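TfuA domain-containing protein (Methanosarcina acetivorans, PDB 6XP8) takes part in peptide backbone thioamidation, probably as a partner of a YcaO enzyme. Local coordinates at residues Met78-Ala83 / Glu99-Gly104; Asp110-Ser115 / Asp197-Asp202; Val4-Asn9 / Glu34-Gln39; Asp15-Lys18 / Asn23-Pro26. All blocks are in the same frame, centred on the assembly; numbering follows the deposited sequence.

Contact 1: residues Met78-Ala83 / Glu99-Gly104; sequences MGALRA and EWYRDG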
loop_
_atom_site.group_PDB
_atom_site.type_symbol
_atom_site.label_atom_id
_atom_site.label_comp_id
_atom_site.label_asym_id
_atom_site.label_seq_id
_atom_site.Cartn_x
_atom_site.Cartn_y
_atom_site.Cartn_z
ATOM N N MET A 78 0.835 3.232 -4.079
ATOM C CA MET A 78 0.833 4.244 -5.148
ATOM C C MET A 78 -0.439 4.166 -6.002
ATOM O O MET A 78 -0.971 5.196 -6.429
ATOM C CB MET A 78 2.104 4.176 -6.017
ATOM C CG MET A 78 2.132 5.157 -7.193
ATOM S SD MET A 78 1.954 6.898 -6.729
ATOM C CE MET A 78 3.663 7.423 -6.636
ATOM N N GLY A 79 -0.942 2.952 -6.224
ATOM C CA GLY A 79 -2.182 2.771 -6.979
ATOM C C GLY A 79 -3.392 3.390 -6.299
ATOM O O GLY A 79 -4.286 3.914 -6.967
ATOM N N ALA A 80 -3.422 3.328 -4.971
ATOM C CA ALA A 80 -4.508 3.936 -4.188
ATOM C C ALA A 80 -4.479 5.463 -4.272
ATOM O O ALA A 80 -5.518 6.093 -4.474
ATOM C CB ALA A 80 -4.437 3.480 -2.741
ATOM N N LEU A 81 -3.283 6.034 -4.134
ATOM C CA LEU A 81 -3.078 7.473 -4.228
ATOM C C LEU A 81 -3.461 8.000 -5.614
ATOM O O LEU A 81 -4.254 8.937 -5.724
ATOM C CB LEU A 81 -1.626 7.840 -3.872
ATOM C CG LEU A 81 -1.245 9.329 -3.838
ATOM C CD1 LEU A 81 -2.027 10.083 -2.772
ATOM C CD2 LEU A 81 0.253 9.470 -3.607
ATOM N N ARG A 82 -2.916 7.384 -6.662
ATOM C CA ARG A 82 -3.223 7.798 -8.036
ATOM C C ARG A 82 -4.691 7.597 -8.420
ATOM O O ARG A 82 -5.276 8.454 -9.095
ATOM C CB ARG A 82 -2.297 7.112 -9.048
ATOM C CG ARG A 82 -0.857 7.599 -9.016
ATOM C CD ARG A 82 -0.670 8.975 -9.638
ATOM N NE ARG A 82 0.737 9.358 -9.547
ATOM C CZ ARG A 82 1.270 10.107 -8.585
ATOM N NH1 ARG A 82 0.520 10.617 -7.610
ATOM N NH2 ARG A 82 2.573 10.354 -8.604
ATOM N N ALA A 83 -5.296 6.495 -7.972
ATOM C CA ALA A 83 -6.712 6.261 -8.261
ATOM C C ALA A 83 -7.598 7.330 -7.612
ATOM O O ALA A 83 -8.580 7.765 -8.215
ATOM C CB ALA A 83 -7.144 4.864 -7.859
ATOM N N GLU A 99 -10.311 4.114 -0.766
ATOM C CA GLU A 99 -11.504 4.708 -0.152
ATOM C C GLU A 99 -11.162 5.846 0.813
ATOM O O GLU A 99 -11.780 6.915 0.753
ATOM C CB GLU A 99 -12.346 3.638 0.545
ATOM C CG GLU A 99 -13.070 2.700 -0.415
ATOM C CD GLU A 99 -13.576 1.418 0.234
ATOM O OE1 GLU A 99 -13.527 1.277 1.480
ATOM O OE2 GLU A 99 -14.037 0.536 -0.521
ATOM N N TRP A 100 -10.171 5.619 1.676
ATOM C CA TRP A 100 -9.727 6.643 2.631
ATOM C C TRP A 100 -9.153 7.891 1.961
ATOM O O TRP A 100 -9.444 9.003 2.395
ATOM C CB TRP A 100 -8.729 6.071 3.641
ATOM C CG TRP A 100 -9.288 5.034 4.577
ATOM C CD1 TRP A 100 -10.543 5.001 5.122
ATOM C CD2 TRP A 100 -8.591 3.903 5.108
ATOM N NE1 TRP A 100 -10.676 3.910 5.945
ATOM C CE2 TRP A 100 -9.495 3.217 5.956
ATOM C CE3 TRP A 100 -7.294 3.391 4.940
ATOM C CZ2 TRP A 100 -9.142 2.041 6.639
ATOM C CZ3 TRP A 100 -6.940 2.221 5.619
ATOM C CH2 TRP A 100 -7.866 1.560 6.455
ATOM N N TYR A 101 -8.350 7.708 0.909
ATOM C CA TYR A 101 -7.835 8.838 0.120
ATOM C C TYR A 101 -8.972 9.598 -0.567
ATOM O O TYR A 101 -9.026 10.829 -0.505
ATOM C CB TYR A 101 -6.821 8.376 -0.937
ATOM C CG TYR A 101 -5.385 8.209 -0.477
ATOM C CD1 TYR A 101 -4.688 9.260 0.148
ATOM C CD2 TYR A 101 -4.697 7.010 -0.717
ATOM C CE1 TYR A 101 -3.370 9.100 0.562
ATOM C CE2 TYR A 101 -3.374 6.846 -0.316
ATOM C CZ TYR A 101 -2.716 7.893 0.314
ATOM O OH TYR A 101 -1.410 7.728 0.706
ATOM N N ARG A 102 -9.871 8.846 -1.210
ATOM C CA ARG A 102 -11.037 9.391 -1.922
ATOM C C ARG A 102 -11.889 10.302 -1.026
ATOM O O ARG A 102 -12.284 11.398 -1.440
ATOM C CB ARG A 102 -11.886 8.238 -2.486
ATOM C CG ARG A 102 -13.103 8.649 -3.306
ATOM C CD ARG A 102 -14.105 7.506 -3.434
ATOM N NE ARG A 102 -14.606 7.062 -2.130
ATOM C CZ ARG A 102 -15.171 5.878 -1.886
ATOM N NH1 ARG A 102 -15.325 4.981 -2.856
ATOM N NH2 ARG A 102 -15.574 5.583 -0.656
ATOM N N ASP A 103 -12.127 9.844 0.200
ATOM C CA ASP A 103 -13.036 10.505 1.141
ATOM C C ASP A 103 -12.337 11.498 2.079
ATOM O O ASP A 103 -12.972 12.069 2.985
ATOM C CB ASP A 103 -13.811 9.446 1.938
ATOM C CG ASP A 103 -14.677 8.551 1.049
ATOM O OD1 ASP A 103 -15.018 8.955 -0.084
ATOM O OD2 ASP A 103 -15.018 7.437 1.488
ATOM N N GLY A 104 -11.041 11.711 1.854
ATOM C CA GLY A 104 -10.232 12.621 2.673
ATOM C C GLY A 104 -9.998 12.158 4.099
ATOM O O GLY A 104 -9.665 12.969 4.967
#
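L81 places one methyl over the face of the Y101 ring, and this pairing carries most of the contact between segments 78-83 and 99-104. It belongs to a helix-helix interface beside the parallel sheet, helix 78-86 following strand 71-74 and helix 96-102 following strand 92-93; V97 and Y98 extend the interface to A80 and A83. L81 CD1 lies 3.9 Å from the centroid of the Y101 ring and 19° off the ring normal, the geometry of a CH-pi interaction. The methyl is displaced from the centre toward the rim, which brings L81 CD1 to 3.7 Å from Y101 CE1. With CG anti to the backbone N (chi1 -176°), CD1 is carried over the ring. A80 comes in from a different direction. Its CB points at the other helix and reaches Y101 CD2 at 4.1 Å, while A80 C sits 3.9 Å from the same CD2, neither face-on nor edge-on. Y101 therefore lies across the adjacent residues A80 and L81, meeting backbone and side chains together. The ring's hydroxyl is hydrogen-bonded to the carbonyl of S108. Just after Y101 the helix ends in a Schellman motif, with G104 at positive phi and G104 N bonded to Y101 O at 3.2 Å. The contacts between the two segments are apolar, consistent with dispersion and shape fit holding them together, while the bond to S108 fixes where the ring tip of Y101 lies.

Contact 2: residues Asp110-Ser115 / Asp197-Asp202; sequences DEVAVS and DIKRQD
V112 and K199 meet where the first turn of helix 198-215, N-capped by D197, faces the loop between helices 96-102 and 128-140; a lysine reaching to a backbone carbonyl makes the connection. Followed in order, the loop segment starts with a short 3-10 turn, where D110 is tied by a salt bridge to R164, just before helix 166-175, and E111 to R132 of helix 128-140. At V112 the chain leaves this turn and its carbonyl faces the lysine: K199 NZ donates to V112 O over 2.7 Å. The donor comes in off the C=O direction, at a C=O...N angle of 139°, and stands 18° from the carbonyl plane. The aliphatic end of the lysine also packs on the valine, with K199 CE 3.9 Å from V112 CB. Further along, the CB of V114 points toward the helix, but its nearest atom, V114 CG2, stays 4.3 Å from K199 NZ. K199 gets there through a bend at chi3 (99°). Its NZ also bonds to S77 OG, so at least two oxygens, V112 O and S77 OG, surround this buried ammonium and probably offset the cost of burying it. In the cap below, N130 ND2 bonds to D197 OD1, and the same D197 OD1 accepts from R200 N at 3.1 Å, the N-H arriving from above the carboxylate plane.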
loop_
_atom_site.group_PDB
_atom_site.type_symbol
_atom_site.label_atom_id
_atom_site.label_comp_id
_atom_site.label_asym_id
_atom_site.label_seq_id
_atom_site.Cartn_x
_atom_site.Cartn_y
_atom_site.Cartn_z
ATOM N N ASP A 110 2.777 9.797 2.641
ATOM C CA ASP A 110 3.335 9.353 3.928
ATOM C C ASP A 110 2.529 8.210 4.564
ATOM O O ASP A 110 3.070 7.420 5.346
ATOM C CB ASP A 110 3.477 10.512 4.916
ATOM C CG ASP A 110 4.228 10.105 6.181
ATOM O OD1 ASP A 110 5.404 9.708 6.070
ATOM O OD2 ASP A 110 3.628 10.168 7.271
ATOM N N GLU A 111 1.247 8.120 4.215
ATOM C CA GLU A 111 0.363 7.073 4.736
ATOM C C GLU A 111 0.753 5.665 4.281
ATOM O O GLU A 111 0.492 4.684 4.987
ATOM C CB GLU A 111 -1.098 7.362 4.363
ATOM C CG GLU A 111 -1.691 8.575 5.077
ATOM C CD GLU A 111 -1.872 8.378 6.577
ATOM O OE1 GLU A 111 -2.101 7.225 7.026
ATOM O OE2 GLU A 111 -1.807 9.393 7.313
ATOM N N VAL A 112 1.385 5.581 3.111
ATOM C CA VAL A 112 1.692 4.288 2.479
ATOM C C VAL A 112 3.183 4.012 2.231
ATOM O O VAL A 112 3.552 2.869 1.959
ATOM C CB VAL A 112 0.892 4.082 1.169
ATOM C CG1 VAL A 112 -0.565 3.769 1.474
ATOM C CG2 VAL A 112 0.997 5.291 0.245
ATOM N N ALA A 113 4.030 5.042 2.317
ATOM C CA ALA A 113 5.473 4.889 2.056
ATOM C C ALA A 113 6.125 3.829 2.957
ATOM O O ALA A 113 5.855 3.779 4.164
ATOM C CB ALA A 113 6.188 6.221 2.220
ATOM N N VAL A 114 6.947 2.974 2.346
ATOM C CA VAL A 114 7.752 1.960 3.055
ATOM C C VAL A 114 9.178 1.904 2.521
ATOM O O VAL A 114 9.411 2.053 1.314
ATOM C CB VAL A 114 7.153 0.520 3.004
ATOM C CG1 VAL A 114 5.992 0.381 3.963
ATOM C CG2 VAL A 114 6.734 0.111 1.594
ATOM N N SER A 115 10.132 1.698 3.425
ATOM C CA SER A 115 11.486 1.360 3.007
ATOM C C SER A 115 11.494 -0.107 2.570
ATOM O O SER A 115 10.760 -0.937 3.120
ATOM C CB SER A 115 12.504 1.624 4.117
ATOM O OG SER A 115 12.357 0.690 5.164
ATOM N N ASP A 197 -2.886 -6.301 7.896
ATOM C CA ASP A 197 -2.083 -5.957 6.730
ATOM C C ASP A 197 -3.018 -5.472 5.626
ATOM O O ASP A 197 -3.349 -6.203 4.674
ATOM C CB ASP A 197 -1.236 -7.167 6.295
ATOM C CG ASP A 197 -0.124 -6.803 5.305
ATOM O OD1 ASP A 197 -0.158 -5.709 4.684
ATOM O OD2 ASP A 197 0.789 -7.641 5.125
ATOM N N ILE A 198 -3.450 -4.224 5.778
ATOM C CA ILE A 198 -4.425 -3.634 4.865
ATOM C C ILE A 198 -3.853 -3.450 3.459
ATOM O O ILE A 198 -4.585 -3.582 2.478
ATOM C CB ILE A 198 -5.082 -2.345 5.435
ATOM C CG1 ILE A 198 -6.328 -1.943 4.623
ATOM C CG2 ILE A 198 -4.102 -1.179 5.539
ATOM C CD1 ILE A 198 -7.468 -2.941 4.692
ATOM N N LYS A 199 -2.553 -3.171 3.369
ATOM C CA LYS A 199 -1.885 -3.070 2.066
ATOM C C LYS A 199 -1.946 -4.386 1.297
ATOM O O LYS A 199 -2.252 -4.381 0.104
ATOM C CB LYS A 199 -0.444 -2.591 2.211
ATOM C CG LYS A 199 -0.330 -1.131 2.613
ATOM C CD LYS A 199 1.074 -0.621 2.331
ATOM C CE LYS A 199 1.157 0.155 1.034
ATOM N NZ LYS A 199 2.558 0.607 0.785
ATOM N N ARG A 200 -1.691 -5.501 1.985
ATOM C CA ARG A 200 -1.752 -6.825 1.357
ATOM C C ARG A 200 -3.174 -7.181 0.923
ATOM O O ARG A 200 -3.380 -7.710 -0.170
ATOM C CB ARG A 200 -1.219 -7.897 2.311
ATOM C CG ARG A 200 -1.156 -9.285 1.706
ATOM C CD ARG A 200 -0.714 -10.324 2.726
ATOM N NE ARG A 200 -0.490 -11.617 2.077
ATOM C CZ ARG A 200 0.642 -11.973 1.475
ATOM N NH1 ARG A 200 1.682 -11.144 1.441
ATOM N NH2 ARG A 200 0.737 -13.170 0.906
ATOM N N GLN A 201 -4.152 -6.883 1.779
ATOM C CA GLN A 201 -5.548 -7.211 1.478
ATOM C C GLN A 201 -6.052 -6.384 0.311
ATOM O O GLN A 201 -6.743 -6.903 -0.562
ATOM C CB GLN A 201 -6.445 -7.062 2.710
ATOM C CG GLN A 201 -6.151 -8.140 3.755
ATOM C CD GLN A 201 -6.953 -7.986 5.029
ATOM O OE1 GLN A 201 -7.081 -6.881 5.571
ATOM N NE2 GLN A 201 -7.485 -9.099 5.532
ATOM N N ASP A 202 -5.667 -5.108 0.284
ATOM C CA ASP A 202 -6.011 -4.248 -0.843
ATOM C C ASP A 202 -5.325 -4.693 -2.124
ATOM O O ASP A 202 -5.942 -4.638 -3.193
ATOM C CB ASP A 202 -5.649 -2.799 -0.549
ATOM C CG ASP A 202 -6.685 -2.084 0.280
ATOM O OD1 ASP A 202 -7.630 -2.719 0.818
ATOM O OD2 ASP A 202 -6.537 -0.854 0.391
#

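Contact 3: residues Val4-Asn9 / Glu34-Gln39; sequences VIFTGN and EKFVQQ
F36, pointing from helix 33-38 onto strand 3-6, receives two hydrophobic side chains of that strand. Reading along the helix segment, E34 comes first: its OE1 accepts from Q38 NE2 at 2.9 Å through the anti lone pair, a one-turn link on the helix, while its OE2 bonds to S64. Two residues on, F36 turns inward and does all the touching. V4 CG2 sits over the centre of the F36 ring, 3.8 Å from its centroid and 10° off the normal, a nearly axial CH-pi contact; chi1 of 59° on V4 sets CG2 opposite the backbone N, where it meets the ring, and lets V4 CG1 rest 3.9 Å from F36 CB. The second partner is aromatic. F6 offers its edge to the face of F36 in an offset T-shaped pair, centroids 5.7 Å apart and planes at 77°, with F6 CZ 3.8 Å from F36 CE2. Y41 adds another edge-to-face neighbour to F36, so the core here is a small aromatic cluster. Helix 33-38 links strand 23-25 to strand 43-46 and passes over strand 3-6 between them, a parallel beta-alpha-beta crossover as in Rossmann-like alpha/beta folds.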
loop_
_atom_site.group_PDB
_atom_site.type_symbol
_atom_site.label_atom_id
_atom_site.label_comp_id
_atom_site.label_asym_id
_atom_site.label_seq_id
_atom_site.Cartn_x
_atom_site.Cartn_y
_atom_site.Cartn_z
ATOM N N VAL A 4 -0.448 -6.476 -17.018
ATOM C CA VAL A 4 0.815 -6.155 -16.353
ATOM C C VAL A 4 0.513 -5.540 -14.976
ATOM O O VAL A 4 -0.349 -4.665 -14.857
ATOM C CB VAL A 4 1.746 -5.284 -17.252
ATOM C CG1 VAL A 4 1.091 -3.966 -17.659
ATOM C CG2 VAL A 4 3.097 -5.045 -16.592
ATOM N N ILE A 5 1.197 -6.038 -13.944
ATOM C CA ILE A 5 0.986 -5.588 -12.555
ATOM C C ILE A 5 2.289 -5.103 -11.938
ATOM O O ILE A 5 3.288 -5.824 -11.927
ATOM C CB ILE A 5 0.393 -6.708 -11.651
ATOM C CG1 ILE A 5 -0.832 -7.381 -12.285
ATOM C CG2 ILE A 5 0.107 -6.200 -10.237
ATOM C CD1 ILE A 5 -2.051 -6.499 -12.418
ATOM N N PHE A 6 2.266 -3.881 -11.412
ATOM C CA PHE A 6 3.425 -3.310 -10.736
ATOM C C PHE A 6 3.256 -3.484 -9.236
ATOM O O PHE A 6 2.415 -2.821 -8.621
ATOM C CB PHE A 6 3.595 -1.838 -11.120
ATOM C CG PHE A 6 3.790 -1.622 -12.597
ATOM C CD1 PHE A 6 5.069 -1.654 -13.153
ATOM C CD2 PHE A 6 2.696 -1.402 -13.437
ATOM C CE1 PHE A 6 5.255 -1.466 -14.520
ATOM C CE2 PHE A 6 2.876 -1.226 -14.806
ATOM C CZ PHE A 6 4.160 -1.249 -15.346
ATOM N N THR A 7 4.041 -4.399 -8.662
ATOM C CA THR A 7 3.958 -4.740 -7.233
ATOM C C THR A 7 5.292 -5.325 -6.722
ATOM O O THR A 7 6.321 -5.194 -7.396
ATOM C CB THR A 7 2.692 -5.596 -6.893
ATOM O OG1 THR A 7 2.449 -5.576 -5.480
ATOM C CG2 THR A 7 2.787 -7.041 -7.390
ATOM N N GLY A 8 5.280 -5.935 -5.538
ATOM C CA GLY A 8 6.493 -6.460 -4.920
ATOM C C GLY A 8 6.598 -6.098 -3.456
ATOM O O GLY A 8 7.140 -6.880 -2.667
ATOM N N ASN A 9 6.085 -4.914 -3.100
ATOM C CA ASN A 9 6.114 -4.403 -1.725
ATOM C C ASN A 9 4.895 -4.865 -0.920
ATOM O O ASN A 9 5.042 -5.547 0.091
ATOM C CB ASN A 9 6.199 -2.864 -1.694
ATOM C CG ASN A 9 7.350 -2.298 -2.520
ATOM O OD1 ASN A 9 8.373 -2.957 -2.767
ATOM N ND2 ASN A 9 7.194 -1.055 -2.932
ATOM N N GLU A 34 4.114 3.290 -20.645
ATOM C CA GLU A 34 3.964 3.401 -22.103
ATOM C C GLU A 34 4.573 2.228 -22.875
ATOM O O GLU A 34 4.062 1.877 -23.938
ATOM C CB GLU A 34 4.481 4.748 -22.632
ATOM C CG GLU A 34 3.952 5.149 -24.016
ATOM C CD GLU A 34 2.439 5.331 -24.095
ATOM O OE1 GLU A 34 1.868 5.056 -25.176
ATOM O OE2 GLU A 34 1.811 5.757 -23.098
ATOM N N LYS A 35 5.629 1.616 -22.323
ATOM C CA LYS A 35 6.239 0.406 -22.909
ATOM C C LYS A 35 5.203 -0.709 -23.068
ATOM O O LYS A 35 5.125 -1.353 -24.117
ATOM C CB LYS A 35 7.420 -0.090 -22.058
ATOM C CG LYS A 35 8.263 -1.175 -22.724
ATOM C CD LYS A 35 9.274 -1.792 -21.765
ATOM C CE LYS A 35 10.128 -2.839 -22.468
ATOM N NZ LYS A 35 11.037 -3.556 -21.524
ATOM N N PHE A 36 4.404 -0.910 -22.023
ATOM C CA PHE A 36 3.395 -1.966 -21.998
ATOM C C PHE A 36 2.153 -1.625 -22.818
ATOM O O PHE A 36 1.571 -2.507 -23.455
ATOM C CB PHE A 36 3.067 -2.355 -20.554
ATOM C CG PHE A 36 4.250 -2.909 -19.816
ATOM C CD1 PHE A 36 4.658 -4.235 -20.018
ATOM C CD2 PHE A 36 5.002 -2.095 -18.968
ATOM C CE1 PHE A 36 5.771 -4.743 -19.361
ATOM C CE2 PHE A 36 6.119 -2.599 -18.307
ATOM C CZ PHE A 36 6.503 -3.921 -18.508
ATOM N N VAL A 37 1.779 -0.346 -22.820
ATOM C CA VAL A 37 0.730 0.180 -23.712
ATOM C C VAL A 37 1.088 -0.107 -25.178
ATOM O O VAL A 37 0.245 -0.599 -25.936
ATOM C CB VAL A 37 0.475 1.695 -23.477
ATOM C CG1 VAL A 37 -0.541 2.268 -24.466
ATOM C CG2 VAL A 37 0.005 1.943 -22.049
ATOM N N GLN A 38 2.341 0.168 -25.554
ATOM C CA GLN A 38 2.812 -0.038 -26.931
ATOM C C GLN A 38 2.989 -1.511 -27.307
ATOM O O GLN A 38 2.923 -1.859 -28.488
ATOM C CB GLN A 38 4.097 0.758 -27.212
ATOM C CG GLN A 38 3.935 2.279 -27.198
ATOM C CD GLN A 38 2.921 2.814 -28.202
ATOM O OE1 GLN A 38 2.867 2.378 -29.354
ATOM N NE2 GLN A 38 2.123 3.781 -27.768
ATOM N N GLN A 39 3.198 -2.366 -26.306
ATOM C CA GLN A 39 3.277 -3.821 -26.500
ATOM C C GLN A 39 1.897 -4.480 -26.656
ATOM O O GLN A 39 1.807 -5.679 -26.942
ATOM C CB GLN A 39 4.063 -4.481 -25.357
ATOM C CG GLN A 39 5.579 -4.376 -25.485
ATOM C CD GLN A 39 6.339 -5.044 -24.347
ATOM O OE1 GLN A 39 5.759 -5.697 -23.478
ATOM N NE2 GLN A 39 7.657 -4.884 -24.352
#

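Contact 4: residues Asp15-Lys18 / Asn23-Pro26; sequences DAKK and NYQP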
loop_
_atom_site.group_PDB
_atom_site.type_symbol
_atom_site.label_atom_id
_atom_site.label_comp_id
_atom_site.label_asym_id
_atom_site.label_seq_id
_atom_site.Cartn_x
_atom_site.Cartn_y
_atom_site.Cartn_z
ATOM N N ASP A 15 3.750 -14.466 -4.203
ATOM C CA ASP A 15 2.409 -14.621 -3.642
ATOM C C ASP A 15 1.315 -14.135 -4.589
ATOM O O ASP A 15 0.217 -14.693 -4.607
ATOM C CB ASP A 15 2.309 -13.933 -2.280
ATOM C CG ASP A 15 3.099 -14.660 -1.200
ATOM O OD1 ASP A 15 3.511 -15.817 -1.423
ATOM O OD2 ASP A 15 3.301 -14.067 -0.127
ATOM N N ALA A 16 1.622 -13.109 -5.381
ATOM C CA ALA A 16 0.673 -12.599 -6.369
ATOM C C ALA A 16 0.445 -13.578 -7.525
ATOM O O ALA A 16 -0.687 -13.716 -7.996
ATOM C CB ALA A 16 1.125 -11.244 -6.890
ATOM N N LYS A 17 1.521 -14.250 -7.953
ATOM C CA LYS A 17 1.543 -15.148 -9.127
ATOM C C LYS A 17 0.570 -16.309 -9.058
ATOM O O LYS A 17 0.059 -16.762 -10.089
ATOM C CB LYS A 17 2.945 -15.718 -9.338
ATOM C CG LYS A 17 3.750 -14.985 -10.384
ATOM C CD LYS A 17 5.226 -15.335 -10.297
ATOM C CE LYS A 17 5.908 -15.189 -11.651
ATOM N NZ LYS A 17 5.837 -13.816 -12.230
ATOM N N LYS A 18 0.339 -16.788 -7.841
ATOM C CA LYS A 18 -0.553 -17.911 -7.588
ATOM C C LYS A 18 -2.009 -17.474 -7.708
ATOM O O LYS A 18 -2.845 -18.244 -8.188
ATOM C CB LYS A 18 -0.272 -18.506 -6.207
ATOM C CG LYS A 18 1.138 -19.060 -6.038
ATOM C CD LYS A 18 1.512 -19.137 -4.566
ATOM C CE LYS A 18 2.879 -19.762 -4.356
ATOM N NZ LYS A 18 3.104 -20.063 -2.915
ATOM N N ASN A 23 1.897 -10.588 -16.015
ATOM C CA ASN A 23 3.258 -10.075 -16.053
ATOM C C ASN A 23 3.492 -9.196 -14.825
ATOM O O ASN A 23 3.017 -8.058 -14.767
ATOM C CB ASN A 23 3.520 -9.303 -17.355
ATOM C CG ASN A 23 4.950 -8.794 -17.467
ATOM O OD1 ASN A 23 5.720 -8.825 -16.507
ATOM N ND2 ASN A 23 5.313 -8.326 -18.651
ATOM N N TYR A 24 4.229 -9.734 -13.853
ATOM C CA TYR A 24 4.591 -8.978 -12.653
ATOM C C TYR A 24 5.877 -8.200 -12.849
ATOM O O TYR A 24 6.902 -8.748 -13.266
ATOM C CB TYR A 24 4.635 -9.871 -11.403
ATOM C CG TYR A 24 3.247 -10.335 -11.042
ATOM C CD1 TYR A 24 2.363 -9.490 -10.353
ATOM C CD2 TYR A 24 2.781 -11.588 -11.443
ATOM C CE1 TYR A 24 1.068 -9.895 -10.058
ATOM C CE2 TYR A 24 1.489 -11.998 -11.142
ATOM C CZ TYR A 24 0.638 -11.152 -10.447
ATOM O OH TYR A 24 -0.648 -11.543 -10.144
ATOM N N GLN A 25 5.784 -6.908 -12.565
ATOM C CA GLN A 25 6.891 -5.976 -12.712
ATOM C C GLN A 25 7.206 -5.365 -11.348
ATOM O O GLN A 25 6.342 -5.362 -10.470
ATOM C CB GLN A 25 6.531 -4.877 -13.726
ATOM C CG GLN A 25 6.423 -5.351 -15.174
ATOM C CD GLN A 25 7.732 -5.884 -15.744
ATOM O OE1 GLN A 25 7.784 -7.005 -16.255
ATOM N NE2 GLN A 25 8.790 -5.090 -15.656
ATOM N N PRO A 26 8.437 -4.833 -11.163
ATOM C CA PRO A 26 8.772 -4.132 -9.916
ATOM C C PRO A 26 7.886 -2.889 -9.688
ATOM O O PRO A 26 7.167 -2.477 -10.621
ATOM C CB PRO A 26 10.232 -3.708 -10.137
ATOM C CG PRO A 26 10.754 -4.675 -11.136
ATOM C CD PRO A 26 9.608 -4.921 -12.060
#
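Y24 OH is hydrogen-bonded to the carbonyl of L20 and also lies 3.1 Å from A16 O, so two carbonyl oxygens of the helix region stand close to the one phenol oxygen. The setting is the beta-alpha-beta unit made of strand 3-6, helix 13-19 and strand 23-25, in which Y24 reaches from the second strand back across to the connecting helix. Its first torsion (chi1 -68°) sets CG opposite the carbonyl carbon and sends the ring toward the helix, so that the hydroxyl ends beside A16 O within the helix and L20 O just past its end. A16 and K17 take different parts of the ring. The methyl of A16 points at it and packs tightly, A16 CB being only 3.4 Å from Y24 CE1 and 3.6 Å from Y24 CZ. K17 attends to the other ring carbons: its chain slides past the tyrosine in the opposite direction, with K17 CG 3.7 Å from Y24 CD2. Both approaches are oblique to the ring. L207 of helix 198-215 touches A16 and Y24 alike, so the buried end of the contact is closed by the C-terminal helix, and D15 forms a salt bridge with R200 of the same helix. K17, by contrast, is exposed, and its CG and NZ lie along the CD2 side of the ring. A bend at chi4 (60°) folds the lysine's end back, which leaves K17 NZ 3.9 Å from Y24 CD2.

From the N terminus, strand 3-6 opens contact 3, and contact 4 then closes a short loop between helix 13-19 and strand 23-25; contact 3 closes only at helix 33-38, so contact 4 is nested within it. I5 O to Q25 N and I5 N to N23 O are each 2.8 Å, probable hydrogen bonds joining the neighbouring strands of the two. Contact 1 follows in series, joining helices 78-86 and 96-102, which follow strands 71-74 and 92-93 of the same sheet. Contact 2 comes next and spans the most sequence, bringing helix 198-215 back to the loop after helix 96-102. It touches contact 1 through Y101 and V112, and contact 4 through R200 and D15.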